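Local coordinates for protein UDP-D-quinovosamine 4-dehydrogenase (Vibrio fischeri, PDB 3NKL) that probably has oxidoreductase and lyase activity on nucleotide sugars as a membrane-bound polysaccharide synthase family enzyme, of which this chain is a Rossmann-like domain, at residues Q78-K81 with K82-I85; K43-Q47 with G48-Y52. One frame throughout, in Å; residues are numbered along the deposited sequence. Where two conformers were deposited one is given.

Contact 1 (Q78-K81 with K82-I85); sequences QVQK and KVII
Lys81 and Ile85 meet one turn apart within helix 78-89, with CG of Lys81 4.0 Å from CD1 of Ile85, the two side chains crossing at a slant. Lys81 sends CG anti to its own N (chi1 -165°) and stays extended beyond it, and the ammonium NZ at its far end is hydrogen-bonded to Thr97 OG1. Ile85 packs CG1 against the backbone oxygen of Lys81 at 3.3 Å, the same oxygen that accepts its N-H at 2.8 Å. Three residues earlier, Lys82 repeats the pattern: its amide N reaches Gln78 O at 3.0 Å, and its CG lies 3.6 Å from that oxygen, while the aliphatic chain runs back along the first turn. Gln80 is paired with Ile84. A bend at chi2 (55°) brings its amide oxygen OE1 to 3.6 Å from CG1 of Ile84, and OE1 also takes a weak hydrogen bond from Lys40 of the second subunit. Leu71 of strand 68-71 touches Lys81, Ile84 and Ile85, so this flank of the helix packs on the sheet within the beta-alpha-beta unit 68-71, 78-89, 94-97. Chemically, the hydrogen bonds between the two segments are all main-chain, N-H to C=O four residues apart, and aliphatic carbon flanks the carbonyls, whereas the ammonium of Lys81 and, more weakly, the amide oxygen of Gln80 serve partners beyond the helix.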
loop_
_atom_site.group_PDB
_atom_site.type_symbol
_atom_site.label_atom_id
_atom_site.label_comp_id
_atom_site.label_asym_id
_atom_site.label_seq_id
_atom_site.Cartn_x
_atom_site.Cartn_y
_atom_site.Cartn_z
ATOM N N GLN B 78 -11.780 -0.537 -6.476
ATOM C CA GLN B 78 -13.046 -0.012 -5.955
ATOM C C GLN B 78 -13.894 -1.171 -5.447
ATOM O O GLN B 78 -14.525 -1.067 -4.405
ATOM C CB GLN B 78 -13.790 0.821 -7.000
ATOM C CG GLN B 78 -13.179 2.198 -7.205
ATOM C CD GLN B 78 -13.447 3.136 -6.037
ATOM O OE1 GLN B 78 -12.567 3.401 -5.211
ATOM N NE2 GLN B 78 -14.675 3.639 -5.961
ATOM N N VAL B 79 -13.882 -2.298 -6.152
ATOM C CA VAL B 79 -14.631 -3.459 -5.657
ATOM C C VAL B 79 -14.227 -3.839 -4.236
ATOM O O VAL B 79 -15.074 -4.057 -3.354
ATOM C CB VAL B 79 -14.441 -4.689 -6.545
ATOM C CG1 VAL B 79 -14.980 -5.914 -5.826
ATOM C CG2 VAL B 79 -15.154 -4.490 -7.871
ATOM N N GLN B 80 -12.920 -3.911 -4.008
ATOM C CA GLN B 80 -12.398 -4.298 -2.701
ATOM C C GLN B 80 -12.661 -3.227 -1.634
ATOM O O GLN B 80 -12.926 -3.542 -0.473
ATOM C CB GLN B 80 -10.897 -4.582 -2.807
ATOM C CG GLN B 80 -10.242 -4.964 -1.493
ATOM C CD GLN B 80 -10.912 -6.154 -0.802
ATOM O OE1 GLN B 80 -11.047 -6.177 0.427
ATOM N NE2 GLN B 80 -11.329 -7.143 -1.585
ATOM N N LYS B 81 -12.577 -1.961 -2.020
ATOM C CA LYS B 81 -12.832 -0.897 -1.052
ATOM C C LYS B 81 -14.281 -0.946 -0.569
ATOM O O LYS B 81 -14.563 -0.711 0.614
ATOM C CB LYS B 81 -12.511 0.482 -1.636
ATOM C CG LYS B 81 -12.430 1.573 -0.513
ATOM C CD LYS B 81 -12.157 2.967 -1.123
ATOM C CE LYS B 81 -11.782 3.986 -0.022
ATOM N NZ LYS B 81 -11.617 5.363 -0.538
ATOM N N LYS B 82 -15.197 -1.271 -1.473
ATOM C CA LYS B 82 -16.615 -1.368 -1.076
ATOM C C LYS B 82 -16.870 -2.557 -0.162
ATOM O O LYS B 82 -17.668 -2.475 0.787
ATOM C CB LYS B 82 -17.535 -1.404 -2.303
ATOM C CG LYS B 82 -17.633 -0.041 -3.005
ATOM C CD LYS B 82 -18.324 -0.150 -4.381
ATOM C CE LYS B 82 -18.140 1.125 -5.198
ATOM N NZ LYS B 82 -18.541 0.971 -6.635
ATOM N N VAL B 83 -16.180 -3.662 -0.422
ATOM C CA VAL B 83 -16.239 -4.809 0.484
ATOM C C VAL B 83 -15.850 -4.368 1.892
ATOM O O VAL B 83 -16.548 -4.648 2.879
ATOM C CB VAL B 83 -15.288 -5.924 0.026
ATOM C CG1 VAL B 83 -15.074 -6.925 1.146
ATOM C CG2 VAL B 83 -15.836 -6.598 -1.226
ATOM N N ILE B 84 -14.729 -3.660 1.981
ATOM C CA ILE B 84 -14.251 -3.139 3.255
ATOM C C ILE B 84 -15.273 -2.187 3.903
ATOM O O ILE B 84 -15.597 -2.307 5.092
ATOM C CB ILE B 84 -12.895 -2.436 3.067
ATOM C CG1 ILE B 84 -11.802 -3.485 2.751
ATOM C CG2 ILE B 84 -12.548 -1.581 4.308
ATOM C CD1 ILE B 84 -10.464 -2.859 2.384
ATOM N N ILE B 85 -15.797 -1.263 3.114
ATOM C CA ILE B 85 -16.696 -0.241 3.660
ATOM C C ILE B 85 -17.957 -0.893 4.191
ATOM O O ILE B 85 -18.427 -0.561 5.279
ATOM C CB ILE B 85 -17.087 0.815 2.603
ATOM C CG1 ILE B 85 -15.897 1.741 2.296
ATOM C CG2 ILE B 85 -18.273 1.655 3.096
ATOM C CD1 ILE B 85 -16.026 2.500 0.945
#

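Contact 2 (K43-Q47 with G48-Y52). With SO4 (sulfate ion), chain J.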
loop_
_atom_site.group_PDB
_atom_site.type_symbol
_atom_site.label_atom_id
_atom_site.label_comp_id
_atom_site.label_asym_id
_atom_site.label_seq_id
_atom_site.Cartn_x
_atom_site.Cartn_y
_atom_site.Cartn_z
ATOM N N LYS B 43 -0.664 -9.108 13.950
ATOM C CA LYS B 43 0.050 -8.983 15.209
ATOM C C LYS B 43 1.503 -8.518 15.101
ATOM O O LYS B 43 2.261 -8.669 16.050
ATOM C CB LYS B 43 -0.084 -10.265 16.033
ATOM C CG LYS B 43 -1.476 -10.401 16.651
ATOM C CD LYS B 43 -1.662 -11.716 17.411
ATOM C CE LYS B 43 -2.905 -11.654 18.291
ATOM N NZ LYS B 43 -3.326 -12.989 18.796
ATOM N N THR B 44 1.888 -7.935 13.968
ATOM C CA THR B 44 3.165 -7.221 13.920
ATOM C C THR B 44 2.932 -5.813 14.453
ATOM O O THR B 44 1.794 -5.442 14.738
ATOM C CB THR B 44 3.783 -7.177 12.513
ATOM O OG1 THR B 44 2.932 -6.453 11.620
ATOM C CG2 THR B 44 4.005 -8.593 11.974
ATOM N N THR B 45 3.991 -5.030 14.620
ATOM C CA THR B 45 3.816 -3.684 15.160
ATOM C C THR B 45 4.522 -2.631 14.318
ATOM O O THR B 45 5.616 -2.859 13.805
ATOM C CB THR B 45 4.312 -3.572 16.607
ATOM O OG1 THR B 45 5.722 -3.322 16.606
ATOM C CG2 THR B 45 4.010 -4.846 17.387
HETATM N N MSE B 46 3.883 -1.479 14.195
HETATM C CA MSE B 46 4.485 -0.363 13.503
HETATM C C MSE B 46 4.260 0.892 14.309
HETATM O O MSE B 46 3.132 1.269 14.611
HETATM C CB MSE B 46 3.930 -0.238 12.092
HETATM C CG MSE B 46 4.466 -1.308 11.175
HETATM SE SE MSE B 46 6.416 -1.326 11.220
HETATM C CE MSE B 46 6.720 -3.152 10.591
ATOM N N GLN B 47 5.363 1.515 14.685
ATOM C CA GLN B 47 5.317 2.706 15.529
ATOM C C GLN B 47 4.557 2.507 16.837
ATOM O O GLN B 47 3.824 3.392 17.278
ATOM C CB GLN B 47 4.725 3.889 14.766
ATOM C CG GLN B 47 5.586 4.358 13.612
ATOM C CD GLN B 47 5.118 5.680 13.045
ATOM O OE1 GLN B 47 3.935 5.862 12.752
ATOM N NE2 GLN B 47 6.050 6.615 12.881
ATOM N N GLY B 48 4.735 1.352 17.466
ATOM C CA GLY B 48 4.142 1.117 18.769
ATOM C C GLY B 48 2.671 0.772 18.692
ATOM O O GLY B 48 2.018 0.539 19.709
ATOM N N ILE B 49 2.154 0.745 17.473
ATOM C CA ILE B 49 0.776 0.365 17.218
ATOM C C ILE B 49 0.824 -1.046 16.676
ATOM O O ILE B 49 1.622 -1.327 15.791
ATOM C CB ILE B 49 0.176 1.239 16.095
ATOM C CG1 ILE B 49 0.727 2.659 16.158
ATOM C CG2 ILE B 49 -1.337 1.247 16.149
ATOM C CD1 ILE B 49 0.136 3.560 15.118
ATOM N N THR B 50 -0.028 -1.941 17.161
ATOM C CA THR B 50 -0.060 -3.247 16.516
ATOM C C THR B 50 -1.118 -3.352 15.400
ATOM O O THR B 50 -2.091 -2.583 15.355
ATOM C CB THR B 50 -0.025 -4.440 17.532
ATOM O OG1 THR B 50 -1.193 -5.257 17.403
ATOM C CG2 THR B 50 0.124 -3.942 18.954
ATOM N N ILE B 51 -0.869 -4.280 14.482
ATOM C CA ILE B 51 -1.654 -4.488 13.271
ATOM C C ILE B 51 -2.426 -5.791 13.409
ATOM O O ILE B 51 -1.862 -6.789 13.848
ATOM C CB ILE B 51 -0.727 -4.627 12.040
ATOM C CG1 ILE B 51 0.130 -3.381 11.841
ATOM C CG2 ILE B 51 -1.530 -4.868 10.777
ATOM C CD1 ILE B 51 1.165 -3.552 10.746
ATOM N N TYR B 52 -3.706 -5.796 13.044
ATOM C CA TYR B 52 -4.528 -6.994 13.207
ATOM C C TYR B 52 -5.284 -7.325 11.930
ATOM O O TYR B 52 -5.647 -6.436 11.167
ATOM C CB TYR B 52 -5.562 -6.825 14.331
ATOM C CG TYR B 52 -4.991 -6.524 15.690
ATOM C CD1 TYR B 52 -4.682 -7.549 16.574
ATOM C CD2 TYR B 52 -4.768 -5.216 16.097
ATOM C CE1 TYR B 52 -4.167 -7.277 17.832
ATOM C CE2 TYR B 52 -4.259 -4.933 17.354
ATOM C CZ TYR B 52 -3.955 -5.972 18.211
ATOM O OH TYR B 52 -3.432 -5.700 19.445
HETATM S S SO4 J . -5.334 -15.489 15.651
HETATM O O1 SO4 J . -4.541 -14.550 16.443
HETATM O O2 SO4 J . -4.888 -16.842 15.969
HETATM O O3 SO4 J . -6.760 -15.369 15.956
HETATM O O4 SO4 J . -5.126 -15.226 14.230
#
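Lys43 and Ile51 join the open end of a beta hairpin, strands 45-46 and 49-52, whose type I' turn runs from Met46 to Ile49. Lys43 N gives Ile51 O a short, bent bond (2.6 Å, 136° at the hydrogen), and Ile51 N donates to Thr44 O at 2.9 Å. Nearer the turn, Met46 (selenomethionine) and Ile49 form the antiparallel hydrogen-bonded pair. Met46 N meets Ile49 O at 2.8 Å almost in line with the C=O, but Ile49 N approaches Met46 O at 3.1 Å from above the carbonyl plane, 60° out of it. One step further from the turn, Thr45 and Thr50 form the non-hydrogen-bonded pair; here CA-H...O contacts run from Thr45 CA to Ile49 O and from Thr50 CA to Thr44 O. Thr44 OG1 is bonded to Lys41 O and also lies 3.5 Å from Ile51 CD1. Strand 49-52 is bonded along its other edge to Phe34 and Asp36, which fixes the hairpin to the Rossmann-like sheet. Lys43 runs out extended to a sulfate, probably from the crystallisation liquor, also held by His42 NE2 and Tyr56 OH; Lys43 NZ bonds both Tyr56 OH and, at 3.1 Å, the sulfate O1.

How the contacts relate
From the N terminus the chain first lays down strand 5-10, helix 14-25 and strand 29-35, then reaches contact 2, where residues 43-52 double back at the edge of the sheet. Helix 57-64 and strand 68-71 follow before contact 1 winds through 78-85. The two are in series, neither enclosing nor crossing the other; each is a local closure, a hairpin turn in one case and successive helical turns in the other. The centres of contact 1 and contact 2 lie about 23 Å apart. Contact 2 puts strand 49-52 beside strand 29-35 and strand 45-46 outside it, at the sheet's edge, whereas contact 1 begins the helix that links strand 68-71 to strand 94-97.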